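Local coordinates for 6-phospho-beta-glucosidase BglT (Thermotoga maritima, PDB 1UP7), which hydrolyses cellobiose 6'-phosphate to glucose 6-phosphate and glucose, depending on bound NAD+ and a manganese ion, at residues 117-122 and 144-149; 132-137 and 155-160; 195-200 and 358-363; 305-310 and 338-343; 362-367 and 389-394. All coordinates share one frame; numbering follows the deposited sequence.

Contact 1: 117-122 and 144-149; sequences RAFPIV and SGHITE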
# COMPACT_ATOMS: atom_id res chain seq x y z
N ARG A 117 21.25 -20.67 15.02
CA ARG A 117 21.29 -21.35 16.31
C ARG A 117 20.09 -20.96 17.16
O ARG A 117 19.58 -21.79 17.92
CB ARG A 117 22.56 -21.01 17.09
CG ARG A 117 23.77 -21.89 16.82
CD ARG A 117 24.87 -21.91 17.92
NE ARG A 117 25.13 -20.56 18.40
CZ ARG A 117 25.84 -19.66 17.72
NH1 ARG A 117 26.39 -20.01 16.55
NH2 ARG A 117 26.00 -18.43 18.22
N ALA A 118 19.63 -19.71 17.05
CA ALA A 118 18.55 -19.23 17.88
C ALA A 118 17.19 -19.80 17.48
O ALA A 118 16.43 -20.18 18.33
CB ALA A 118 18.51 -17.69 17.89
N PHE A 119 16.90 -19.85 16.18
CA PHE A 119 15.56 -20.16 15.68
C PHE A 119 14.92 -21.44 16.28
O PHE A 119 13.77 -21.38 16.73
CB PHE A 119 15.50 -20.17 14.11
CG PHE A 119 15.73 -18.81 13.45
CD1 PHE A 119 15.54 -17.61 14.17
CD2 PHE A 119 16.12 -18.73 12.11
CE1 PHE A 119 15.74 -16.36 13.56
CE2 PHE A 119 16.31 -17.49 11.48
CZ PHE A 119 16.14 -16.30 12.21
N PRO A 120 15.62 -22.58 16.28
CA PRO A 120 15.03 -23.81 16.85
C PRO A 120 14.70 -23.69 18.35
O PRO A 120 13.66 -24.20 18.80
CB PRO A 120 16.11 -24.88 16.63
CG PRO A 120 17.05 -24.30 15.59
CD PRO A 120 16.98 -22.82 15.74
N ILE A 121 15.56 -23.03 19.11
CA ILE A 121 15.33 -22.83 20.52
C ILE A 121 14.16 -21.88 20.75
O ILE A 121 13.29 -22.21 21.57
CB ILE A 121 16.63 -22.39 21.24
CG1 ILE A 121 17.67 -23.53 21.21
CG2 ILE A 121 16.38 -22.04 22.69
CD1 ILE A 121 19.17 -23.03 21.35
N VAL A 122 14.09 -20.76 20.01
CA VAL A 122 12.95 -19.87 20.20
C VAL A 122 11.63 -20.50 19.72
O VAL A 122 10.58 -20.27 20.35
CB VAL A 122 13.15 -18.38 19.71
CG1 VAL A 122 14.61 -17.93 19.79
CG2 VAL A 122 12.55 -18.15 18.40
N SER A 144 18.42 -9.80 18.12
CA SER A 144 17.10 -9.56 18.71
C SER A 144 16.04 -9.14 17.70
O SER A 144 14.91 -9.62 17.81
CB SER A 144 17.23 -8.56 19.88
OG SER A 144 15.98 -8.34 20.49
N GLY A 145 16.37 -8.21 16.78
CA GLY A 145 15.43 -7.70 15.80
C GLY A 145 15.04 -8.80 14.81
O GLY A 145 13.87 -8.90 14.39
N HIS A 146 16.03 -9.61 14.43
CA HIS A 146 15.84 -10.69 13.48
C HIS A 146 14.93 -11.79 14.07
O HIS A 146 14.04 -12.33 13.40
CB HIS A 146 17.18 -11.28 13.07
CG HIS A 146 17.13 -12.17 11.87
ND1 HIS A 146 18.27 -12.67 11.27
CD2 HIS A 146 16.08 -12.68 11.16
CE1 HIS A 146 17.93 -13.44 10.25
NE2 HIS A 146 16.62 -13.46 10.15
N ILE A 147 15.13 -12.08 15.35
CA ILE A 147 14.32 -13.05 16.05
C ILE A 147 12.91 -12.53 16.19
O ILE A 147 11.96 -13.28 16.04
CB ILE A 147 14.99 -13.44 17.41
CG1 ILE A 147 16.25 -14.26 17.13
CG2 ILE A 147 14.02 -14.29 18.32
CD1 ILE A 147 17.22 -14.35 18.27
N THR A 148 12.75 -11.23 16.41
CA THR A 148 11.40 -10.66 16.46
C THR A 148 10.71 -10.76 15.12
O THR A 148 9.53 -11.10 15.09
CB THR A 148 11.44 -9.18 16.91
OG1 THR A 148 12.16 -9.10 18.14
CG2 THR A 148 10.09 -8.68 17.28
N GLU A 149 11.42 -10.47 14.02
CA GLU A 149 10.86 -10.65 12.68
C GLU A 149 10.34 -12.08 12.56
O GLU A 149 9.24 -12.33 12.09
CB GLU A 149 11.90 -10.40 11.59
CG GLU A 149 11.45 -10.71 10.16
CD GLU A 149 10.33 -9.80 9.64
OE1 GLU A 149 10.30 -8.61 9.98
OE2 GLU A 149 9.47 -10.29 8.88
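The ring of F119 points its CZ corner at one face of the H146 imidazole in an edge-to-face stack, with CZ 3.5 Å from NE2 and the planes turned 81° apart. CZ stands above the imidazole toward its rim, nearer NE2 than the centre. Beside this pair, I147 spreads its branches between three residues of helix 109-131. Its CD1 meets A118 CB at 3.6 Å, its CG1 lies 4.2 Å from F119 CE1, and its CG2 comes within 4.0 Å of V122 CG1. The H146 side chain has CG anti to the backbone N (chi1 -166°), and its NE2 is hydrogen-bonded to the carbonyl of E368 on helix 355-376. That bond limits rotation of the imidazole, which keeps a face turned to F119. Helix 355-376 also touches both rings through I372. An alanine in place of I147 would probably open a gap between the helices, leaving A118 CB and V122 CG1 without their partners. The two short helical segments run 10.7 Å apart at -47°, flanking the Rossmann-type sheet, and I121 on the first touches NAD. No hydrogen bond joins the segments; apart from the imidazole the touching groups are hydrocarbon, and the one polar atom at the interface, NE2, has its partner in E368, so cohesion rests on apolar contact and the ring pair.

Contact 2: 132-137 and 155-160; sequences TSNATI and LEYEKF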
# COMPACT_ATOMS: atom_id res chain seq x y z
N THR A 132 0.78 -22.52 27.21
CA THR A 132 0.56 -22.44 28.65
C THR A 132 0.07 -21.05 29.08
O THR A 132 -1.16 -20.79 29.08
CB THR A 132 1.82 -22.87 29.45
OG1 THR A 132 2.98 -22.18 28.98
CG2 THR A 132 2.17 -24.34 29.18
N SER A 133 0.99 -20.16 29.43
CA SER A 133 0.66 -18.87 30.04
C SER A 133 0.23 -17.80 29.05
O SER A 133 -0.37 -16.80 29.42
CB SER A 133 1.87 -18.35 30.81
OG SER A 133 3.04 -18.23 29.97
N ASN A 134 0.58 -17.97 27.79
CA ASN A 134 0.45 -16.88 26.84
C ASN A 134 1.02 -15.54 27.39
O ASN A 134 0.39 -14.48 27.29
CB ASN A 134 -1.03 -16.73 26.41
CG ASN A 134 -1.17 -16.68 24.91
OD1 ASN A 134 -1.20 -15.59 24.33
ND2 ASN A 134 -1.18 -17.87 24.26
N ALA A 135 2.18 -15.62 28.03
CA ALA A 135 2.88 -14.47 28.58
C ALA A 135 3.38 -13.55 27.47
O ALA A 135 3.52 -13.98 26.32
CB ALA A 135 4.04 -14.94 29.40
N THR A 136 3.67 -12.31 27.84
CA THR A 136 4.43 -11.42 26.98
C THR A 136 5.88 -11.82 27.08
O THR A 136 6.43 -11.91 28.17
CB THR A 136 4.25 -9.98 27.43
OG1 THR A 136 2.91 -9.58 27.10
CG2 THR A 136 5.15 -9.04 26.61
N ILE A 137 6.50 -12.06 25.94
CA ILE A 137 7.93 -12.33 25.94
C ILE A 137 8.70 -11.06 25.64
O ILE A 137 8.42 -10.39 24.66
CB ILE A 137 8.30 -13.45 24.94
CG1 ILE A 137 7.59 -14.75 25.28
CG2 ILE A 137 9.83 -13.68 24.95
CD1 ILE A 137 7.41 -15.71 24.09
N LEU A 155 6.21 -17.29 13.22
CA LEU A 155 5.47 -18.02 14.27
C LEU A 155 4.15 -17.34 14.63
O LEU A 155 3.27 -17.97 15.20
CB LEU A 155 6.32 -18.22 15.53
CG LEU A 155 7.77 -18.69 15.30
CD1 LEU A 155 8.42 -18.84 16.65
CD2 LEU A 155 7.88 -20.01 14.49
N GLU A 156 4.01 -16.06 14.28
CA GLU A 156 2.75 -15.33 14.48
C GLU A 156 2.35 -15.36 15.95
O GLU A 156 1.20 -15.64 16.30
CB GLU A 156 1.62 -15.86 13.54
CG GLU A 156 1.93 -15.69 12.04
CD GLU A 156 0.84 -16.19 11.10
OE1 GLU A 156 -0.36 -15.96 11.35
OE2 GLU A 156 1.16 -16.81 10.06
N TYR A 157 3.32 -15.10 16.81
CA TYR A 157 3.04 -14.89 18.22
C TYR A 157 3.13 -13.40 18.52
O TYR A 157 4.22 -12.83 18.49
CB TYR A 157 4.02 -15.69 19.07
CG TYR A 157 3.65 -15.71 20.53
CD1 TYR A 157 2.60 -16.52 20.99
CD2 TYR A 157 4.31 -14.90 21.44
CE1 TYR A 157 2.26 -16.54 22.33
CE2 TYR A 157 3.97 -14.91 22.78
CZ TYR A 157 2.95 -15.72 23.22
OH TYR A 157 2.61 -15.71 24.56
N GLU A 158 1.99 -12.78 18.79
CA GLU A 158 1.89 -11.33 18.85
C GLU A 158 2.70 -10.70 19.99
O GLU A 158 3.38 -9.69 19.79
CB GLU A 158 0.43 -10.87 18.94
CG GLU A 158 0.38 -9.35 19.04
CD GLU A 158 -1.00 -8.74 18.87
OE1 GLU A 158 -2.01 -9.35 19.35
OE2 GLU A 158 -1.05 -7.63 18.28
N LYS A 159 2.63 -11.30 21.17
CA LYS A 159 3.24 -10.74 22.37
C LYS A 159 4.69 -11.12 22.51
O LYS A 159 5.11 -11.70 23.53
CB LYS A 159 2.46 -11.18 23.61
CG LYS A 159 1.14 -10.43 23.76
CD LYS A 159 0.01 -11.36 23.85
CE LYS A 159 -0.47 -11.46 25.27
NZ LYS A 159 0.48 -12.29 26.03
N PHE A 160 5.48 -10.76 21.50
CA PHE A 160 6.91 -10.94 21.54
C PHE A 160 7.54 -9.60 21.21
O PHE A 160 7.41 -9.07 20.08
CB PHE A 160 7.32 -11.99 20.53
CG PHE A 160 8.78 -12.38 20.59
CD1 PHE A 160 9.77 -11.58 19.97
CD2 PHE A 160 9.18 -13.57 21.23
CE1 PHE A 160 11.11 -11.95 20.00
CE2 PHE A 160 10.56 -13.96 21.26
CZ PHE A 160 11.51 -13.16 20.65
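Y157 reaches across to the segment 132-137 and ends on the carbonyl of A135. Its CG is anti to the backbone N (chi1 -170°), directing the ring off the loop that follows helix 144-155. From CB outward, the ring first meets I137: CD2 and, closer, CE2 approach CD1 of that isoleucine, the latter at 3.8 Å. On the other side of the ring, CE1 passes the amide of N134, whose ND2 is bonded to R130 O. At the tip, OH donates to A135 O over 2.6 Å, with the acceptor near the ring plane. Alongside, K159 bends at chi2, chi3 and chi4 and brings NZ to N134 O at 2.5 Å, from above the carbonyl plane. A phenylalanine in place of Y157 would probably leave A135 O without this donor and weaken the hold on the loop before strand 136-139.

Beyond the side chains the backbone takes over. I137 N donates to K159 O over 2.8 Å at 170°, and I137 pairs with F160 in a parallel bridge. I137 CG2 also lies 3.8 Å from F160 CE2. K159 is the centre of an inverse gamma turn just ahead of the bridge. Strands 136-139 and 160-162 are thus joined at their N-terminal ends, at the outer side of the six-stranded parallel sheet in the NAD-binding Rossmann fold. Two successive carbonyls, N134 O and A135 O, each accept from a different side chain, so the entry to strand 136-139 is held by a lysine and a tyrosine before regular sheet bonding begins.

Contact 3: 195-200 and 358-363; sequences LSFIEK and LSFIHA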
# COMPACT_ATOMS: atom_id res chain seq x y z
N LEU A 195 20.75 -1.23 13.45
CA LEU A 195 20.71 -0.66 12.11
C LEU A 195 19.65 0.44 12.12
O LEU A 195 18.65 0.39 11.40
CB LEU A 195 20.38 -1.75 11.11
CG LEU A 195 20.75 -1.47 9.66
CD1 LEU A 195 22.18 -1.82 9.37
CD2 LEU A 195 19.82 -2.22 8.74
N SER A 196 19.85 1.40 13.01
CA SER A 196 18.84 2.38 13.32
C SER A 196 19.39 3.78 13.17
O SER A 196 20.62 3.98 13.16
CB SER A 196 18.32 2.14 14.75
OG SER A 196 19.37 2.33 15.71
N PHE A 197 18.47 4.73 13.05
CA PHE A 197 18.77 6.09 12.62
C PHE A 197 17.92 7.04 13.45
O PHE A 197 16.76 6.76 13.72
CB PHE A 197 18.52 6.23 11.12
CG PHE A 197 19.27 5.22 10.29
CD1 PHE A 197 18.75 3.93 10.09
CD2 PHE A 197 20.51 5.54 9.75
CE1 PHE A 197 19.44 2.98 9.36
CE2 PHE A 197 21.21 4.62 9.00
CZ PHE A 197 20.68 3.33 8.79
N ILE A 198 18.49 8.16 13.85
CA ILE A 198 17.73 9.19 14.51
C ILE A 198 17.72 10.40 13.61
O ILE A 198 18.79 10.89 13.19
CB ILE A 198 18.31 9.52 15.94
CG1 ILE A 198 18.23 8.29 16.84
CG2 ILE A 198 17.59 10.72 16.59
CD1 ILE A 198 19.05 8.38 18.12
N GLU A 199 16.52 10.88 13.32
CA GLU A 199 16.32 11.99 12.41
C GLU A 199 16.04 13.28 13.16
O GLU A 199 16.47 14.36 12.73
CB GLU A 199 15.18 11.64 11.44
CG GLU A 199 15.12 12.46 10.17
CD GLU A 199 14.27 11.80 9.09
OE1 GLU A 199 14.02 10.58 9.14
OE2 GLU A 199 13.84 12.50 8.17
N LYS A 200 15.32 13.16 14.27
CA LYS A 200 14.93 14.33 15.08
C LYS A 200 15.08 14.04 16.56
O LYS A 200 14.85 12.92 17.01
CB LYS A 200 13.47 14.78 14.77
CG LYS A 200 13.17 14.99 13.26
CD LYS A 200 12.76 16.40 12.91
CE LYS A 200 13.80 17.14 12.04
NZ LYS A 200 13.85 18.64 12.44
N LEU A 358 16.63 3.89 4.38
CA LEU A 358 15.89 2.82 3.70
C LEU A 358 16.83 1.88 2.90
O LEU A 358 16.58 0.69 2.85
CB LEU A 358 14.78 3.39 2.82
CG LEU A 358 13.42 3.50 3.51
CD1 LEU A 358 13.48 4.21 4.86
CD2 LEU A 358 12.35 4.13 2.59
N SER A 359 17.91 2.41 2.32
CA SER A 359 18.81 1.57 1.55
C SER A 359 19.31 0.43 2.44
O SER A 359 19.35 -0.74 1.99
CB SER A 359 19.99 2.33 0.98
OG SER A 359 20.83 2.86 2.00
N PHE A 360 19.66 0.74 3.69
CA PHE A 360 20.08 -0.33 4.60
C PHE A 360 18.91 -1.18 5.11
O PHE A 360 19.01 -2.39 5.10
CB PHE A 360 20.88 0.21 5.79
CG PHE A 360 22.16 0.90 5.39
CD1 PHE A 360 23.29 0.15 5.05
CD2 PHE A 360 22.22 2.28 5.33
CE1 PHE A 360 24.47 0.79 4.68
CE2 PHE A 360 23.39 2.92 4.96
CZ PHE A 360 24.50 2.18 4.63
N ILE A 361 17.82 -0.55 5.55
CA ILE A 361 16.74 -1.28 6.15
C ILE A 361 16.15 -2.33 5.19
O ILE A 361 15.93 -3.49 5.59
CB ILE A 361 15.63 -0.33 6.65
CG1 ILE A 361 16.17 0.65 7.74
CG2 ILE A 361 14.40 -1.13 7.10
CD1 ILE A 361 15.20 1.79 8.05
N HIS A 362 15.89 -1.93 3.93
CA HIS A 362 15.32 -2.84 2.95
C HIS A 362 16.28 -4.03 2.74
O HIS A 362 15.87 -5.18 2.80
CB HIS A 362 15.10 -2.12 1.61
CG HIS A 362 13.85 -1.31 1.52
ND1 HIS A 362 12.60 -1.83 1.76
CD2 HIS A 362 13.65 -0.02 1.15
CE1 HIS A 362 11.68 -0.90 1.57
NE2 HIS A 362 12.30 0.21 1.18
N ALA A 363 17.56 -3.75 2.49
CA ALA A 363 18.50 -4.82 2.14
C ALA A 363 18.63 -5.85 3.28
O ALA A 363 18.60 -7.07 3.08
CB ALA A 363 19.93 -4.24 1.76
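The rings of F197 and F360 meet through one corner each, F197 CZ standing 3.9 Å from F360 CD2, and the two side chains cross at about a right angle. Next to it, F197 CE1 approaches I361 CG1 at 4.3 Å, so the far end of this ring touches two successive residues of the helix. On the same side of the strand, L195 has CG anti to the backbone N (chi1 -160°), which carries CG toward the helix, and extends CD2 to the helix backbone, 3.7 Å from F360 O and 4.0 Å from F360 CB.

The axes of segments 195-200 and 358-363 come within 9.0 Å and run nearly antiparallel, at 152°. The strand alternates: L195 and F197 turn to the helix, whereas S196 faces away and its OG is hydrogen-bonded to Y189 and N241. F356 adds an edge-to-face ring to F360, and Y190 of the adjoining strand packs on I361. Farther round the helix, H362 stacks on H362 of the second subunit. L195 directly follows H194, a ligand of the manganese ion. No hydrogen bond crosses between the segments; four apolar side chains, with one leucine methyl also resting on the F360 carbonyl, join sheet to helix by van der Waals contact.

Contact 4: 305-310 and 338-343; sequences RDLETD and CYVRSG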
# COMPACT_ATOMS: atom_id res chain seq x y z
N ARG A 305 7.10 -2.40 33.60
CA ARG A 305 6.39 -1.43 34.42
C ARG A 305 5.26 -0.75 33.63
O ARG A 305 4.13 -0.69 34.10
CB ARG A 305 7.40 -0.41 34.93
CG ARG A 305 6.91 0.61 35.95
CD ARG A 305 7.00 2.05 35.44
NE ARG A 305 8.29 2.67 35.64
CZ ARG A 305 9.03 3.27 34.70
NH1 ARG A 305 8.64 3.35 33.42
NH2 ARG A 305 10.18 3.81 35.04
N ASP A 306 5.55 -0.26 32.43
CA ASP A 306 4.57 0.53 31.66
C ASP A 306 3.59 -0.39 30.91
O ASP A 306 2.51 0.02 30.52
CB ASP A 306 5.25 1.55 30.74
CG ASP A 306 6.15 2.49 31.50
OD1 ASP A 306 5.89 2.70 32.70
OD2 ASP A 306 7.17 3.06 31.01
N LEU A 307 3.97 -1.64 30.75
CA LEU A 307 3.04 -2.67 30.27
C LEU A 307 2.06 -3.04 31.37
O LEU A 307 0.93 -3.45 31.09
CB LEU A 307 3.82 -3.91 29.86
CG LEU A 307 3.89 -4.48 28.43
CD1 LEU A 307 3.15 -3.71 27.37
CD2 LEU A 307 5.29 -4.68 28.05
N GLU A 308 2.46 -2.86 32.63
CA GLU A 308 1.58 -3.16 33.78
C GLU A 308 0.63 -2.05 34.19
O GLU A 308 -0.42 -2.35 34.70
CB GLU A 308 2.41 -3.58 35.00
CG GLU A 308 2.86 -5.02 34.94
CD GLU A 308 1.68 -5.95 35.02
OE1 GLU A 308 1.08 -6.01 36.12
OE2 GLU A 308 1.32 -6.59 34.00
N THR A 309 1.00 -0.78 34.01
CA THR A 309 0.09 0.32 34.36
C THR A 309 -0.74 0.76 33.16
O THR A 309 -0.55 0.29 32.03
CB THR A 309 0.87 1.55 34.85
OG1 THR A 309 1.68 2.02 33.76
CG2 THR A 309 1.82 1.20 35.99
N ASP A 310 -1.62 1.72 33.42
CA ASP A 310 -2.47 2.26 32.41
C ASP A 310 -2.11 3.71 32.10
O ASP A 310 -2.93 4.45 31.56
CB ASP A 310 -3.94 2.06 32.86
CG ASP A 310 -4.92 2.21 31.72
OD1 ASP A 310 -4.75 1.54 30.68
OD2 ASP A 310 -5.85 3.01 31.77
N CYS A 338 7.13 3.44 20.59
CA CYS A 338 5.76 2.95 20.75
C CYS A 338 5.13 3.44 22.04
O CYS A 338 5.81 3.70 23.03
CB CYS A 338 5.70 1.41 20.74
SG CYS A 338 6.36 0.71 19.22
N TYR A 339 3.82 3.60 21.99
CA TYR A 339 3.03 4.00 23.13
C TYR A 339 2.67 2.70 23.84
O TYR A 339 2.02 1.82 23.28
CB TYR A 339 1.78 4.73 22.66
CG TYR A 339 0.82 5.12 23.75
CD1 TYR A 339 1.10 6.19 24.60
CD2 TYR A 339 -0.40 4.46 23.90
CE1 TYR A 339 0.21 6.58 25.56
CE2 TYR A 339 -1.31 4.85 24.86
CZ TYR A 339 -1.00 5.91 25.70
OH TYR A 339 -1.90 6.29 26.67
N VAL A 340 3.15 2.56 25.05
CA VAL A 340 3.06 1.29 25.75
C VAL A 340 2.09 1.46 26.92
O VAL A 340 2.28 2.33 27.79
CB VAL A 340 4.46 0.79 26.20
CG1 VAL A 340 4.34 -0.45 27.08
CG2 VAL A 340 5.35 0.48 25.00
N ARG A 341 1.02 0.67 26.93
CA ARG A 341 -0.02 0.86 27.93
C ARG A 341 -0.80 -0.42 28.14
O ARG A 341 -1.31 -1.00 27.19
CB ARG A 341 -0.94 1.98 27.48
CG ARG A 341 -2.15 2.22 28.30
CD ARG A 341 -2.85 3.49 27.84
NE ARG A 341 -4.06 3.72 28.63
CZ ARG A 341 -4.79 4.82 28.62
NH1 ARG A 341 -4.44 5.86 27.86
NH2 ARG A 341 -5.86 4.88 29.40
N SER A 342 -0.90 -0.84 29.39
CA SER A 342 -1.79 -1.94 29.80
C SER A 342 -1.70 -3.18 28.92
O SER A 342 -2.69 -3.66 28.38
CB SER A 342 -3.23 -1.48 29.85
OG SER A 342 -3.42 -0.66 30.98
N GLY A 343 -0.51 -3.73 28.79
CA GLY A 343 -0.32 -4.93 28.02
C GLY A 343 -0.23 -4.74 26.51
O GLY A 343 -0.02 -5.72 25.79
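D310 OD1 is gripped by two donors, S342 OG at 2.6 Å on the anti side and R341 NE at 3.1 Å from above the carboxylate plane. R341 NH2 adds a second arm to D310 OD2 at 3.0 Å, so the guanidinium holds the carboxylate side-on in a salt bridge, one nitrogen to each oxygen. The two planes stand 73° apart, and D310 O lies over one guanidinium face. R341 is extended from CG to NE, which carries the group out to D310; NH1 is fixed by Y339 OH. NH2 also donates to E183 O of the third subunit.

Backbone bonds continue the junction: S342 N donates to T309 O over 2.9 Å, and G343 N makes a weak bond to L307 O. At positive phi (81°) a side chain on G343 would jam against the preceding carbonyl. On the buried side, L307 CD1 packs 3.5 Å from V340 CG1.

The C-terminal end of helix 296-308 and the residues just after it thereby meet the end of strand 333-341 and its turn toward strand 344-347. The middle strand of this antiparallel sheet is 333-341. Its neighbour 313-320 supplies H315, which binds D306 OD2 and touches V340, while the Y339 ring meets Y339 of the third subunit.

Contact 5: 362-367 and 389-394; sequences HAVKMY and SHPLGP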
# COMPACT_ATOMS: atom_id res chain seq x y z
N HIS A 362 15.89 -1.93 3.93
CA HIS A 362 15.32 -2.84 2.95
C HIS A 362 16.28 -4.03 2.74
O HIS A 362 15.87 -5.18 2.80
CB HIS A 362 15.10 -2.12 1.61
CG HIS A 362 13.85 -1.31 1.52
ND1 HIS A 362 12.60 -1.83 1.76
CD2 HIS A 362 13.65 -0.02 1.15
CE1 HIS A 362 11.68 -0.90 1.57
NE2 HIS A 362 12.30 0.21 1.18
N ALA A 363 17.56 -3.75 2.49
CA ALA A 363 18.50 -4.82 2.14
C ALA A 363 18.63 -5.85 3.28
O ALA A 363 18.60 -7.07 3.08
CB ALA A 363 19.93 -4.24 1.76
N VAL A 364 18.76 -5.34 4.50
CA VAL A 364 18.89 -6.25 5.62
C VAL A 364 17.58 -6.96 5.92
O VAL A 364 17.59 -8.14 6.29
CB VAL A 364 19.47 -5.52 6.83
CG1 VAL A 364 19.45 -6.41 8.07
CG2 VAL A 364 20.91 -5.06 6.49
N LYS A 365 16.44 -6.28 5.74
CA LYS A 365 15.16 -6.96 5.94
C LYS A 365 14.98 -8.14 4.95
O LYS A 365 14.44 -9.22 5.32
CB LYS A 365 13.99 -5.97 5.90
CG LYS A 365 12.58 -6.58 6.02
CD LYS A 365 12.28 -7.25 7.41
CE LYS A 365 12.47 -6.24 8.57
NZ LYS A 365 12.61 -6.84 9.94
N MET A 366 15.42 -7.94 3.70
CA MET A 366 15.29 -9.01 2.70
C MET A 366 16.19 -10.18 3.13
O MET A 366 15.83 -11.33 3.06
CB MET A 366 15.64 -8.50 1.30
CG MET A 366 14.68 -7.43 0.76
SD MET A 366 12.98 -8.08 0.63
CE MET A 366 12.24 -7.55 2.18
N TYR A 367 17.38 -9.84 3.58
CA TYR A 367 18.30 -10.82 4.06
C TYR A 367 17.68 -11.59 5.25
O TYR A 367 17.79 -12.81 5.31
CB TYR A 367 19.62 -10.14 4.46
CG TYR A 367 20.22 -10.85 5.63
CD1 TYR A 367 20.98 -11.99 5.43
CD2 TYR A 367 19.95 -10.43 6.96
CE1 TYR A 367 21.52 -12.67 6.48
CE2 TYR A 367 20.47 -11.14 8.06
CZ TYR A 367 21.25 -12.28 7.79
OH TYR A 367 21.81 -13.06 8.80
N SER A 389 22.83 -12.52 0.02
CA SER A 389 22.02 -11.29 0.01
C SER A 389 22.48 -10.24 1.03
O SER A 389 22.11 -9.07 0.93
CB SER A 389 20.53 -11.61 0.26
OG SER A 389 20.29 -12.01 1.62
N HIS A 390 23.27 -10.63 2.01
CA HIS A 390 23.61 -9.71 3.09
C HIS A 390 24.66 -8.73 2.58
O HIS A 390 25.67 -9.18 2.01
CB HIS A 390 24.16 -10.44 4.32
CG HIS A 390 24.24 -9.56 5.52
ND1 HIS A 390 25.12 -8.49 5.60
CD2 HIS A 390 23.51 -9.53 6.66
CE1 HIS A 390 24.92 -7.85 6.74
NE2 HIS A 390 23.97 -8.48 7.41
N PRO A 391 24.47 -7.42 2.79
CA PRO A 391 25.46 -6.43 2.33
C PRO A 391 26.87 -6.78 2.78
O PRO A 391 27.81 -6.35 2.13
CB PRO A 391 25.00 -5.11 2.98
CG PRO A 391 23.48 -5.28 3.15
CD PRO A 391 23.29 -6.77 3.44
N LEU A 392 27.02 -7.53 3.87
CA LEU A 392 28.34 -7.87 4.42
C LEU A 392 28.66 -9.35 4.26
O LEU A 392 29.64 -9.85 4.83
CB LEU A 392 28.46 -7.47 5.89
CG LEU A 392 28.34 -5.96 6.24
CD1 LEU A 392 28.10 -5.78 7.75
CD2 LEU A 392 29.59 -5.22 5.82
N GLY A 393 27.85 -10.05 3.45
CA GLY A 393 28.09 -11.44 3.13
C GLY A 393 29.20 -11.72 2.12
O GLY A 393 29.85 -10.81 1.63
N PRO A 394 29.42 -12.99 1.82
CA PRO A 394 30.49 -13.42 0.90
C PRO A 394 30.22 -13.07 -0.57
O PRO A 394 29.08 -12.99 -1.00
CB PRO A 394 30.46 -14.95 1.06
CG PRO A 394 29.04 -15.25 1.42
CD PRO A 394 28.66 -14.14 2.35
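H390 carries its CG anti to the backbone N (chi1 -168°), and Y367 has chi1 at 146°, away from the usual staggered values; with these torsions the imidazole edge stands over the tyrosine ring. It is an edge-to-face (T-shaped) aromatic pair, made between helix 355-376 and a type I beta turn, H390 to G393, that links helices 380-389 and 396-409 of the C-terminal domain. The planes are 78° apart and the centroids 4.6 Å. H390 CD2 sits over the centre of the Y367 ring, about 3.7 Å from six ring carbons, and H390 CB comes equally close to Y367 CD1.

The imidazole is held in turn by its own loop. L392 N donates to H390 ND1 over 2.7 Å, lying in the ring plane, and G393 N bonds to H390 O across the turn. Rotation of the imidazole is thus restrained on the side away from Y367. P391, next in the turn, lays its CG against A363 CB at 4.0 Å and also near V364 CG2; A363 and V364 lie four and three residues before Y367. Y247 covers both V364 and P391 from helix 245-248. H362 and M366 touch the second subunit, and S389 packs on F356 of that subunit. No hydrogen bond crosses between the segments. S389 OG lies near the plane of the Y367 ring at its edge, 3.4 Å from Y367 CA and 3.5 Å from CB, while its hydrogen bond goes to A386 O.

Contacts 1 and 2 belong to the NAD-binding part of the chain and touch directly: I147 CG2 lies 3.6 Å from F160 CZ, tying helix 144-155 to strand 160-162. Contacts 3, 4 and 5 lie in the C-terminal domain. Contacts 3 and 5 share H362 and A363 on helix 355-376, and L195 CD2 packs 3.8 Å from V364 CG2; both reach the second subunit, contact 4 the third. The segments of contacts 1 and 5 are also linked, by the salt bridge of K365 NZ to E149 OE1 at 2.9 Å, which joins the two parts of the chain. Around the active site, the I147 side chain is about 7 Å from NAD, and that of L195 about 6 Å from the side chain of the catalytic Y243.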